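Local atomic coordinates of membrane protein (Acinetobacter baumannii AB307-0294, PDB entry 5DL5), a protein that forms an outer-membrane beta-barrel channel of the OprD porin family and probably lets small molecules, perhaps including antibiotics, pass across the outer membrane. Residues L39-K44 / A411-T416; N320-D325 / E374-N379; R398-R403 / T416-I421. All blocks are in the same frame, centred on the assembly; numbering follows the deposited sequence.

Contact 1 (L39-K44 / A411-T416); sequences LTRDKK and AYIGDT. With C8E ((hydroxyethyloxy)tri(ethyloxy)octane), chain B.
The OprD-family beta-barrel closes where its first strand, 29-43, runs antiparallel to its last, 416-428; this contact sits at one end of that seam, where the loop 411-416 leads into the last strand. Lys43 and Thr416 lie alongside each other and point the same way. Lys43 starts with CG anti to its carbonyl carbon, then bends at chi2 (-145°), which carries the chain past the threonine hydroxyl with Lys43 CE 3.4 Å from Thr416 OG1. At the tip, Lys43 NZ donates to Ile413 O over 2.8 Å, standing above the plane of that carbonyl. The next carbonyl is held as well: Thr416 OG1 donates to Gly414 O at 2.9 Å, so two successive peptides of the loop are tied down by side chains. Arg41 crosses Thr416 obliquely, with Arg41 CB 4.0 Å from Thr416 CG2, and its chain then runs extended from CG to NE. The guanidinium meets a bound detergent with two of its nitrogens: Arg41 NH1 donates to C8E O15 at 2.9 Å, and Arg41 NH2 to C8E O18 at 3.2 Å. On its other side NE makes a salt bridge with Glu418, whose carboxylate NH2 also reaches; this would leave the group little freedom to rotate. Ile413 adds an apolar touch to the same detergent, CD1 lying 3.9 Å from C8E C17. Further along, the Lys44 chain crosses Asp415 obliquely. The aspartate accepts the backbone N-H of Ala404 with OD1, while Asp415 OD2 is 3.6 Å from Lys44 CE.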
loop_
_atom_site.group_PDB
_atom_site.type_symbol
_atom_site.label_atom_id
_atom_site.label_comp_id
_atom_site.label_asym_id
_atom_site.label_seq_id
_atom_site.Cartn_x
_atom_site.Cartn_y
_atom_site.Cartn_z
ATOM N N LEU A 39 11.695 -11.637 5.070
ATOM C CA LEU A 39 11.640 -10.388 5.793
ATOM C C LEU A 39 12.032 -10.697 7.235
ATOM O O LEU A 39 11.411 -11.523 7.908
ATOM C CB LEU A 39 10.223 -9.795 5.713
ATOM C CG LEU A 39 9.980 -8.356 6.184
ATOM C CD1 LEU A 39 8.622 -7.754 5.630
ATOM C CD2 LEU A 39 10.139 -8.211 7.670
ATOM N N THR A 40 13.078 -10.040 7.698
ATOM C CA THR A 40 13.516 -10.165 9.072
ATOM C C THR A 40 13.698 -8.782 9.711
ATOM O O THR A 40 14.201 -7.823 9.089
ATOM C CB THR A 40 14.913 -10.893 9.158
ATOM O OG1 THR A 40 15.927 -10.056 8.603
ATOM C CG2 THR A 40 14.931 -12.268 8.424
ATOM N N ARG A 41 13.408 -8.701 10.991
ATOM C CA ARG A 41 13.628 -7.504 11.839
ATOM C C ARG A 41 14.330 -7.950 13.135
ATOM O O ARG A 41 13.757 -8.760 13.932
ATOM C CB ARG A 41 12.286 -6.972 12.252
ATOM C CG ARG A 41 11.542 -6.340 11.082
ATOM C CD ARG A 41 10.485 -5.267 11.472
ATOM N NE ARG A 41 9.829 -4.856 10.226
ATOM C CZ ARG A 41 8.705 -4.166 10.131
ATOM N NH1 ARG A 41 8.066 -3.833 11.178
ATOM N NH2 ARG A 41 8.214 -3.863 8.968
ATOM N N ASP A 42 15.573 -7.467 13.314
ATOM C CA ASP A 42 16.375 -7.683 14.506
ATOM C C ASP A 42 16.193 -6.507 15.412
ATOM O O ASP A 42 16.461 -5.369 15.013
ATOM C CB ASP A 42 17.838 -7.825 14.115
ATOM C CG ASP A 42 18.060 -9.054 13.200
ATOM O OD1 ASP A 42 17.134 -9.887 12.992
ATOM O OD2 ASP A 42 19.152 -9.195 12.620
ATOM N N LYS A 43 15.718 -6.739 16.609
ATOM C CA LYS A 43 15.398 -5.649 17.561
ATOM C C LYS A 43 16.294 -5.747 18.834
ATOM O O LYS A 43 17.039 -6.683 18.975
ATOM C CB LYS A 43 13.906 -5.641 17.817
ATOM C CG LYS A 43 13.063 -5.592 16.527
ATOM C CD LYS A 43 11.847 -4.767 16.843
ATOM C CE LYS A 43 10.812 -4.800 15.746
ATOM N NZ LYS A 43 9.570 -4.245 16.262
ATOM N N LYS A 44 16.291 -4.774 19.733
ATOM C CA LYS A 44 17.243 -4.864 20.865
ATOM C C LYS A 44 16.733 -5.954 21.898
ATOM O O LYS A 44 15.625 -6.538 21.731
ATOM C CB LYS A 44 17.626 -3.520 21.441
ATOM C CG LYS A 44 16.585 -2.416 21.464
ATOM C CD LYS A 44 17.061 -1.237 22.334
ATOM C CE LYS A 44 16.053 -0.124 22.243
ATOM N NZ LYS A 44 16.017 0.775 23.412
ATOM N N ALA A 411 5.538 1.666 21.718
ATOM C CA ALA A 411 4.504 2.472 21.070
ATOM C C ALA A 411 4.458 2.396 19.568
ATOM O O ALA A 411 3.437 2.782 19.055
ATOM C CB ALA A 411 4.516 3.923 21.503
ATOM N N TYR A 412 5.499 1.920 18.845
ATOM C CA TYR A 412 5.432 1.906 17.379
ATOM C C TYR A 412 6.198 0.721 16.812
ATOM O O TYR A 412 5.652 -0.335 16.794
ATOM C CB TYR A 412 5.849 3.243 16.743
ATOM C CG TYR A 412 5.613 3.350 15.236
ATOM C CD1 TYR A 412 4.335 3.194 14.683
ATOM C CD2 TYR A 412 6.640 3.539 14.389
ATOM C CE1 TYR A 412 4.128 3.281 13.338
ATOM C CE2 TYR A 412 6.453 3.601 13.048
ATOM C CZ TYR A 412 5.217 3.464 12.513
ATOM O OH TYR A 412 5.119 3.629 11.199
ATOM N N ILE A 413 7.449 0.838 16.436
ATOM C CA ILE A 413 8.244 -0.297 15.955
ATOM C C ILE A 413 9.386 -0.558 16.874
ATOM O O ILE A 413 9.596 -1.645 17.315
ATOM C CB ILE A 413 8.777 -0.018 14.513
ATOM C CG1 ILE A 413 7.560 0.024 13.509
ATOM C CG2 ILE A 413 9.726 -1.118 14.088
ATOM C CD1 ILE A 413 7.894 0.650 12.141
ATOM N N GLY A 414 10.180 0.441 17.214
ATOM C CA GLY A 414 11.295 0.113 18.123
ATOM C C GLY A 414 12.593 0.052 17.289
ATOM O O GLY A 414 12.517 -0.145 16.069
ATOM N N ASP A 415 13.773 0.199 17.939
ATOM C CA ASP A 415 15.006 0.160 17.178
ATOM C C ASP A 415 15.119 -1.176 16.414
ATOM O O ASP A 415 14.901 -2.241 17.037
ATOM C CB ASP A 415 16.215 0.268 18.075
ATOM C CG ASP A 415 16.355 1.629 18.722
ATOM O OD1 ASP A 415 15.588 2.543 18.488
ATOM O OD2 ASP A 415 17.308 1.784 19.422
ATOM N N THR A 416 15.544 -1.128 15.149
ATOM C CA THR A 416 15.491 -2.254 14.223
ATOM C C THR A 416 16.443 -2.122 13.073
ATOM O O THR A 416 16.623 -1.036 12.530
ATOM C CB THR A 416 14.071 -2.304 13.550
ATOM O OG1 THR A 416 13.076 -2.545 14.543
ATOM C CG2 THR A 416 13.969 -3.361 12.462
HETATM C C6 C8E B . 0.337 -10.113 13.905
HETATM C C7 C8E B . 1.794 -10.228 13.374
HETATM C C8 C8E B . 2.896 -9.582 14.248
HETATM O O9 C8E B . 4.015 -8.983 13.499
HETATM C C10 C8E B . 4.086 -7.609 13.864
HETATM C C11 C8E B . 3.120 -6.785 12.994
HETATM O O12 C8E B . 3.482 -5.421 12.962
HETATM C C13 C8E B . 4.753 -5.090 12.385
HETATM C C14 C8E B . 4.601 -4.724 10.933
HETATM O O15 C8E B . 5.222 -3.495 10.567
HETATM C C16 C8E B . 4.877 -2.299 11.281
HETATM C C17 C8E B . 4.976 -1.192 10.233
HETATM O O18 C8E B . 5.969 -1.645 9.263
HETATM C C19 C8E B . 5.690 -1.294 7.901
HETATM C C20 C8E B . 6.875 -1.702 7.043
HETATM O O21 C8E B . 6.930 -1.196 5.678
#

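Contact 2 (N320-D325 / E374-N379); sequences NSYMSD and EREFFN. With C8E ((hydroxyethyloxy)tri(ethyloxy)octane), chain B.
In this beta-barrel the long loop between strands 289-300 and 332-341 lies against the inside of the wall, and residues 320-325 of it dock on strand 371-384. Glu374 comes first. Its CG takes the crowded position between backbone N and carbonyl carbon (chi1 62°), and the extended chain brings Glu374 OE2 within 2.7 Å of Ser324 OG, which donates to it from above the carboxylate plane. The same oxygen is hydrogen-bonded to the hydroxyl of Tyr402. Glu376, with CG anti to its backbone N, grips the loop like a fork: Met323 N donates to Glu376 OE1 (2.9 Å, N-H...O 162°) and Ser324 N to Glu376 OE2 (2.8 Å), each on a syn lone pair. Two successive amides thus fix the rotation of the carboxylate, and with Ser400 OG also hydrogen-bonded to OE1 they would favour its charged form. Tyr322 CB presses on the same group, 3.2 Å from Glu376 OE1. Phe378 follows, its ring lying under Tyr322: Tyr322 CD1 sits over the centre of the Phe378 ring, 3.6 Å from Phe378 CG. The two ring planes are inclined by 32°. Tyr322 OH is hydrogen-bonded to Gln335 and Gln337 of strand 332-341. The loop is folded on itself by Tyr322 N donating to Ser324 O at 3.0 Å, and Tyr322 O accepts the detergent hydroxyl C8E O21 at 2.9 Å.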
loop_
_atom_site.group_PDB
_atom_site.type_symbol
_atom_site.label_atom_id
_atom_site.label_comp_id
_atom_site.label_asym_id
_atom_site.label_seq_id
_atom_site.Cartn_x
_atom_site.Cartn_y
_atom_site.Cartn_z
ATOM N N ASN A 320 7.224 9.825 2.716
ATOM C CA ASN A 320 8.138 9.484 3.847
ATOM C C ASN A 320 7.595 8.245 4.510
ATOM O O ASN A 320 7.027 8.257 5.639
ATOM C CB ASN A 320 8.311 10.571 4.852
ATOM C CG ASN A 320 8.986 11.818 4.275
ATOM O OD1 ASN A 320 9.386 11.860 3.114
ATOM N ND2 ASN A 320 9.060 12.863 5.087
ATOM N N SER A 321 7.873 7.144 3.827
ATOM C CA SER A 321 7.213 5.880 4.081
ATOM C C SER A 321 8.106 4.754 3.580
ATOM O O SER A 321 8.212 4.562 2.376
ATOM C CB SER A 321 5.880 5.758 3.302
ATOM O OG SER A 321 5.192 4.571 3.789
ATOM N N TYR A 322 8.752 4.074 4.502
ATOM C CA TYR A 322 9.660 2.940 4.208
ATOM C C TYR A 322 9.349 1.873 5.228
ATOM O O TYR A 322 8.271 1.359 5.187
ATOM C CB TYR A 322 11.175 3.363 4.216
ATOM C CG TYR A 322 11.532 4.348 3.084
ATOM C CD1 TYR A 322 11.743 3.876 1.770
ATOM C CD2 TYR A 322 11.554 5.738 3.309
ATOM C CE1 TYR A 322 11.973 4.752 0.710
ATOM C CE2 TYR A 322 11.786 6.627 2.271
ATOM C CZ TYR A 322 12.089 6.125 0.995
ATOM O OH TYR A 322 12.385 6.993 -0.017
ATOM N N MET A 323 10.188 1.565 6.205
ATOM C CA MET A 323 9.752 0.625 7.232
ATOM C C MET A 323 8.821 1.428 8.158
ATOM O O MET A 323 7.720 1.022 8.408
ATOM C CB MET A 323 10.877 -0.008 8.004
ATOM C CG MET A 323 10.268 -0.866 9.123
ATOM S SD MET A 323 11.532 -1.557 10.156
ATOM C CE MET A 323 12.123 -0.144 11.047
ATOM N N SER A 324 9.261 2.593 8.667
ATOM C CA SER A 324 8.338 3.486 9.363
ATOM C C SER A 324 7.608 4.353 8.397
ATOM O O SER A 324 8.139 4.726 7.350
ATOM C CB SER A 324 9.106 4.410 10.368
ATOM O OG SER A 324 8.260 5.399 10.855
ATOM N N ASP A 325 6.378 4.715 8.737
ATOM C CA ASP A 325 5.599 5.593 7.883
ATOM C C ASP A 325 5.551 7.028 8.361
ATOM O O ASP A 325 4.855 7.859 7.714
ATOM C CB ASP A 325 4.204 5.092 7.792
ATOM C CG ASP A 325 4.124 3.795 6.966
ATOM O OD1 ASP A 325 4.701 3.703 5.874
ATOM O OD2 ASP A 325 3.396 2.936 7.410
ATOM N N GLU A 374 12.393 9.840 15.481
ATOM C CA GLU A 374 12.806 8.620 14.853
ATOM C C GLU A 374 13.604 8.956 13.592
ATOM O O GLU A 374 13.466 10.061 13.031
ATOM C CB GLU A 374 11.581 7.801 14.440
ATOM C CG GLU A 374 10.669 8.468 13.433
ATOM C CD GLU A 374 9.391 7.614 13.088
ATOM O OE1 GLU A 374 8.331 8.165 12.722
ATOM O OE2 GLU A 374 9.433 6.338 13.150
ATOM N N ARG A 375 14.466 8.028 13.203
ATOM C CA ARG A 375 15.078 8.119 11.924
ATOM C C ARG A 375 15.329 6.773 11.270
ATOM O O ARG A 375 15.587 5.786 11.950
ATOM C CB ARG A 375 16.465 8.808 12.086
ATOM C CG ARG A 375 17.495 7.966 12.715
ATOM C CD ARG A 375 18.785 8.776 12.869
ATOM N NE ARG A 375 19.763 7.895 13.411
ATOM C CZ ARG A 375 20.061 7.773 14.694
ATOM N NH1 ARG A 375 19.480 8.560 15.614
ATOM N NH2 ARG A 375 20.951 6.841 15.048
ATOM N N GLU A 376 15.420 6.852 9.951
ATOM C CA GLU A 376 15.573 5.712 9.137
ATOM C C GLU A 376 16.512 5.961 7.987
ATOM O O GLU A 376 16.340 6.931 7.239
ATOM C CB GLU A 376 14.187 5.266 8.555
ATOM C CG GLU A 376 14.248 3.862 7.976
ATOM C CD GLU A 376 12.881 3.295 7.540
ATOM O OE1 GLU A 376 12.918 2.333 6.713
ATOM O OE2 GLU A 376 11.770 3.757 7.992
ATOM N N PHE A 377 17.490 5.103 7.885
ATOM C CA PHE A 377 18.410 4.976 6.728
ATOM C C PHE A 377 18.036 3.723 5.863
ATOM O O PHE A 377 18.050 2.564 6.341
ATOM C CB PHE A 377 19.891 4.886 7.157
ATOM C CG PHE A 377 20.878 4.919 5.975
ATOM C CD1 PHE A 377 20.726 5.836 4.901
ATOM C CD2 PHE A 377 22.005 4.013 5.905
ATOM C CE1 PHE A 377 21.638 5.847 3.826
ATOM C CE2 PHE A 377 22.926 4.058 4.841
ATOM C CZ PHE A 377 22.757 4.958 3.821
ATOM N N PHE A 378 17.644 3.983 4.627
ATOM C CA PHE A 378 17.091 2.927 3.745
ATOM C C PHE A 378 18.003 2.732 2.519
ATOM O O PHE A 378 18.494 3.761 1.916
ATOM C CB PHE A 378 15.707 3.449 3.294
ATOM C CG PHE A 378 15.073 2.598 2.181
ATOM C CD1 PHE A 378 14.385 1.423 2.519
ATOM C CD2 PHE A 378 15.168 2.954 0.849
ATOM C CE1 PHE A 378 13.784 0.645 1.498
ATOM C CE2 PHE A 378 14.655 2.130 -0.168
ATOM C CZ PHE A 378 13.923 1.020 0.157
ATOM N N ASN A 379 18.244 1.478 2.113
ATOM C CA ASN A 379 18.874 1.193 0.849
ATOM C C ASN A 379 18.114 0.078 0.159
ATOM O O ASN A 379 17.694 -0.900 0.820
ATOM C CB ASN A 379 20.312 0.801 1.008
ATOM C CG ASN A 379 21.179 1.986 1.358
ATOM O OD1 ASN A 379 21.676 2.665 0.482
ATOM N ND2 ASN A 379 21.301 2.280 2.676
HETATM C C6 C8E B . 0.337 -10.113 13.905
HETATM C C7 C8E B . 1.794 -10.228 13.374
HETATM C C8 C8E B . 2.896 -9.582 14.248
HETATM O O9 C8E B . 4.015 -8.983 13.499
HETATM C C10 C8E B . 4.086 -7.609 13.864
HETATM C C11 C8E B . 3.120 -6.785 12.994
HETATM O O12 C8E B . 3.482 -5.421 12.962
HETATM C C13 C8E B . 4.753 -5.090 12.385
HETATM C C14 C8E B . 4.601 -4.724 10.933
HETATM O O15 C8E B . 5.222 -3.495 10.567
HETATM C C16 C8E B . 4.877 -2.299 11.281
HETATM C C17 C8E B . 4.976 -1.192 10.233
HETATM O O18 C8E B . 5.969 -1.645 9.263
HETATM C C19 C8E B . 5.690 -1.294 7.901
HETATM C C20 C8E B . 6.875 -1.702 7.043
HETATM O O21 C8E B . 6.930 -1.196 5.678
#

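Contact 3 (R398-R403 / T416-I421); sequences RNSYYR and TNEWRI. With C8E ((hydroxyethyloxy)tri(ethyloxy)octane), chain B.
Arg398 lays its guanidinium flat over that of Arg420, centres 3.6 Å apart and planes 10° from parallel. To get there it puts CG in the crowded position between backbone N and carbonyl carbon (chi1 72°) and bends at chi3 (-108°), running beside the extended Arg420 chain. Two like charges meet face to face, a repulsion that anionic Glu418 would partly offset: Arg420 NE forms a salt bridge with Glu418 OE1 at 3.0 Å, while Glu418 OE2 makes one with Arg41 NE, so two arginines share the carboxylate. At the edge of the Arg420 guanidinium, NH2 donates almost straight to the detergent hydroxyl, C8E O21, over 2.7 Å. These residues belong to the beta hairpin 394-404/416-428, the last of the OprD-family barrel. Its hydrogen-bonded pairs, Arg398 with Arg420, Ser400 with Glu418 and Tyr402 with Thr416, send their side chains to the pore side; the non-hydrogen-bonded pairs, Asn399 with Trp419 and Tyr401 with Asn417, send theirs outward. Within the last inward pair Thr416 N and Tyr402 N each bond to the other residue's carbonyl. Outside, Asn399 lies over one face of the Trp419 indole: Asn399 CB makes a CH-pi contact 3.8 Å from the centroid of the six-membered ring, and Asn399 ND2 is over the same face, 3.4 Å from Trp419 CE2. Exposed Trp419 and Tyr401 are consistent with the aromatic belts of outer-membrane barrels. At the loop end Arg403 folds back at chi2, so Arg403 NH1 donates to Asn417 OD1 at 2.9 Å, in the plane of that carbonyl, and to Tyr402 O at 2.7 Å.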
loop_
_atom_site.group_PDB
_atom_site.type_symbol
_atom_site.label_atom_id
_atom_site.label_comp_id
_atom_site.label_asym_id
_atom_site.label_seq_id
_atom_site.Cartn_x
_atom_site.Cartn_y
_atom_site.Cartn_z
ATOM N N ARG A 398 16.570 -5.049 0.140
ATOM C CA ARG A 398 16.421 -3.801 0.792
ATOM C C ARG A 398 16.714 -3.918 2.273
ATOM O O ARG A 398 16.480 -4.964 2.908
ATOM C CB ARG A 398 15.068 -3.164 0.509
ATOM C CG ARG A 398 13.876 -3.740 1.124
ATOM C CD ARG A 398 12.566 -2.991 0.837
ATOM N NE ARG A 398 12.077 -2.281 2.017
ATOM C CZ ARG A 398 10.931 -1.585 2.041
ATOM N NH1 ARG A 398 10.162 -1.512 0.963
ATOM N NH2 ARG A 398 10.624 -0.862 3.088
ATOM N N ASN A 399 17.294 -2.855 2.805
ATOM C CA ASN A 399 17.631 -2.771 4.223
ATOM C C ASN A 399 17.283 -1.393 4.824
ATOM O O ASN A 399 17.457 -0.330 4.153
ATOM C CB ASN A 399 19.108 -3.018 4.378
ATOM C CG ASN A 399 19.597 -2.775 5.819
ATOM O OD1 ASN A 399 20.249 -1.750 6.139
ATOM N ND2 ASN A 399 19.292 -3.698 6.684
ATOM N N SER A 400 16.764 -1.437 6.060
ATOM C CA SER A 400 16.476 -0.275 6.879
ATOM C C SER A 400 17.191 -0.363 8.189
ATOM O O SER A 400 17.069 -1.384 8.943
ATOM C CB SER A 400 15.003 -0.126 7.123
ATOM O OG SER A 400 14.467 0.327 5.940
ATOM N N TYR A 401 17.949 0.684 8.476
ATOM C CA TYR A 401 18.531 0.833 9.811
ATOM C C TYR A 401 17.666 1.937 10.517
ATOM O O TYR A 401 17.610 3.084 10.032
ATOM C CB TYR A 401 20.081 1.072 9.736
ATOM C CG TYR A 401 20.770 1.556 11.050
ATOM C CD1 TYR A 401 20.860 2.920 11.302
ATOM C CD2 TYR A 401 21.400 0.699 11.956
ATOM C CE1 TYR A 401 21.437 3.455 12.434
ATOM C CE2 TYR A 401 22.037 1.236 13.110
ATOM C CZ TYR A 401 22.007 2.637 13.347
ATOM O OH TYR A 401 22.591 3.338 14.426
ATOM N N TYR A 402 16.910 1.541 11.558
ATOM C CA TYR A 402 15.920 2.373 12.117
ATOM C C TYR A 402 16.166 2.587 13.594
ATOM O O TYR A 402 16.439 1.618 14.314
ATOM C CB TYR A 402 14.545 1.791 11.882
ATOM C CG TYR A 402 13.434 2.493 12.620
ATOM C CD1 TYR A 402 12.819 3.622 12.063
ATOM C CD2 TYR A 402 13.013 2.058 13.867
ATOM C CE1 TYR A 402 11.800 4.283 12.702
ATOM C CE2 TYR A 402 12.036 2.750 14.583
ATOM C CZ TYR A 402 11.401 3.853 13.970
ATOM O OH TYR A 402 10.425 4.548 14.587
ATOM N N ARG A 403 16.098 3.868 14.041
ATOM C CA ARG A 403 16.286 4.175 15.423
ATOM C C ARG A 403 15.255 5.191 15.910
ATOM O O ARG A 403 14.909 6.060 15.181
ATOM C CB ARG A 403 17.710 4.747 15.697
ATOM C CG ARG A 403 18.886 3.767 15.509
ATOM C CD ARG A 403 18.865 2.549 16.406
ATOM N NE ARG A 403 19.935 1.560 16.090
ATOM C CZ ARG A 403 19.879 0.590 15.172
ATOM N NH1 ARG A 403 18.822 0.415 14.396
ATOM N NH2 ARG A 403 20.906 -0.251 15.031
ATOM N N THR A 416 15.544 -1.128 15.149
ATOM C CA THR A 416 15.491 -2.254 14.223
ATOM C C THR A 416 16.443 -2.122 13.073
ATOM O O THR A 416 16.623 -1.036 12.530
ATOM C CB THR A 416 14.071 -2.304 13.550
ATOM O OG1 THR A 416 13.076 -2.545 14.543
ATOM C CG2 THR A 416 13.969 -3.361 12.462
ATOM N N ASN A 417 16.987 -3.258 12.686
ATOM C CA ASN A 417 17.678 -3.502 11.474
ATOM C C ASN A 417 16.759 -4.486 10.735
ATOM O O ASN A 417 16.632 -5.645 11.150
ATOM C CB ASN A 417 19.068 -4.138 11.798
ATOM C CG ASN A 417 19.918 -3.224 12.773
ATOM O OD1 ASN A 417 19.655 -2.019 12.958
ATOM N ND2 ASN A 417 20.916 -3.817 13.419
ATOM N N GLU A 418 16.301 -4.088 9.597
ATOM C CA GLU A 418 15.328 -4.832 8.809
ATOM C C GLU A 418 15.992 -5.218 7.518
ATOM O O GLU A 418 16.638 -4.388 6.902
ATOM C CB GLU A 418 14.101 -4.029 8.424
ATOM C CG GLU A 418 13.103 -4.848 7.548
ATOM C CD GLU A 418 11.776 -4.148 7.182
ATOM O OE1 GLU A 418 11.777 -3.230 6.415
ATOM O OE2 GLU A 418 10.684 -4.574 7.625
ATOM N N TRP A 419 15.818 -6.451 7.092
ATOM C CA TRP A 419 16.126 -6.805 5.678
ATOM C C TRP A 419 14.891 -7.383 5.005
ATOM O O TRP A 419 14.203 -8.212 5.660
ATOM C CB TRP A 419 17.151 -7.898 5.619
ATOM C CG TRP A 419 18.511 -7.424 5.907
ATOM C CD1 TRP A 419 19.119 -7.431 7.118
ATOM C CD2 TRP A 419 19.498 -6.971 4.958
ATOM N NE1 TRP A 419 20.362 -6.952 7.002
ATOM C CE2 TRP A 419 20.651 -6.660 5.698
ATOM C CE3 TRP A 419 19.510 -6.790 3.567
ATOM C CZ2 TRP A 419 21.838 -6.189 5.101
ATOM C CZ3 TRP A 419 20.664 -6.257 2.961
ATOM C CH2 TRP A 419 21.818 -5.964 3.741
ATOM N N ARG A 420 14.727 -7.082 3.721
ATOM C CA ARG A 420 13.675 -7.691 2.871
ATOM C C ARG A 420 14.262 -8.067 1.571
ATOM O O ARG A 420 14.978 -7.287 0.939
ATOM C CB ARG A 420 12.463 -6.844 2.539
ATOM C CG ARG A 420 11.846 -6.126 3.678
ATOM C CD ARG A 420 10.569 -5.392 3.214
ATOM N NE ARG A 420 10.156 -4.598 4.334
ATOM C CZ ARG A 420 9.180 -3.662 4.305
ATOM N NH1 ARG A 420 8.378 -3.461 3.232
ATOM N NH2 ARG A 420 9.002 -2.937 5.379
ATOM N N ILE A 421 13.965 -9.303 1.154
ATOM C CA ILE A 421 14.380 -9.741 -0.134
ATOM C C ILE A 421 13.160 -10.411 -0.826
ATOM O O ILE A 421 12.511 -11.334 -0.164
ATOM C CB ILE A 421 15.508 -10.751 0.000
ATOM C CG1 ILE A 421 16.658 -10.146 0.817
ATOM C CG2 ILE A 421 15.962 -11.241 -1.362
ATOM C CD1 ILE A 421 17.715 -11.116 1.188
HETATM C C6 C8E B . 0.337 -10.113 13.905
HETATM C C7 C8E B . 1.794 -10.228 13.374
HETATM C C8 C8E B . 2.896 -9.582 14.248
HETATM O O9 C8E B . 4.015 -8.983 13.499
HETATM C C10 C8E B . 4.086 -7.609 13.864
HETATM C C11 C8E B . 3.120 -6.785 12.994
HETATM O O12 C8E B . 3.482 -5.421 12.962
HETATM C C13 C8E B . 4.753 -5.090 12.385
HETATM C C14 C8E B . 4.601 -4.724 10.933
HETATM O O15 C8E B . 5.222 -3.495 10.567
HETATM C C16 C8E B . 4.877 -2.299 11.281
HETATM C C17 C8E B . 4.976 -1.192 10.233
HETATM O O18 C8E B . 5.969 -1.645 9.263
HETATM C C19 C8E B . 5.690 -1.294 7.901
HETATM C C20 C8E B . 6.875 -1.702 7.043
HETATM O O21 C8E B . 6.930 -1.196 5.678
#

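Contacts 1 and 3 share Thr416 and both hold strand 416-428, contact 1 against the first strand of the barrel and contact 3 against its hairpin partner; contact 2 brings a loop to strand 371-384, the neighbour on the far side of that hairpin. Contact 2 is buried and gripped by carboxylates, whereas contacts 1 and 3 are partly buried and run from the pore lining to exposed residues. Only contact 3 has a full run of paired backbone bonds; contact 1 relies on lysine and threonine holding loop carbonyls. One detergent molecule touches all three, hydrogen-bonded to arginines in contacts 1 and 3 but to a backbone carbonyl in contact 2.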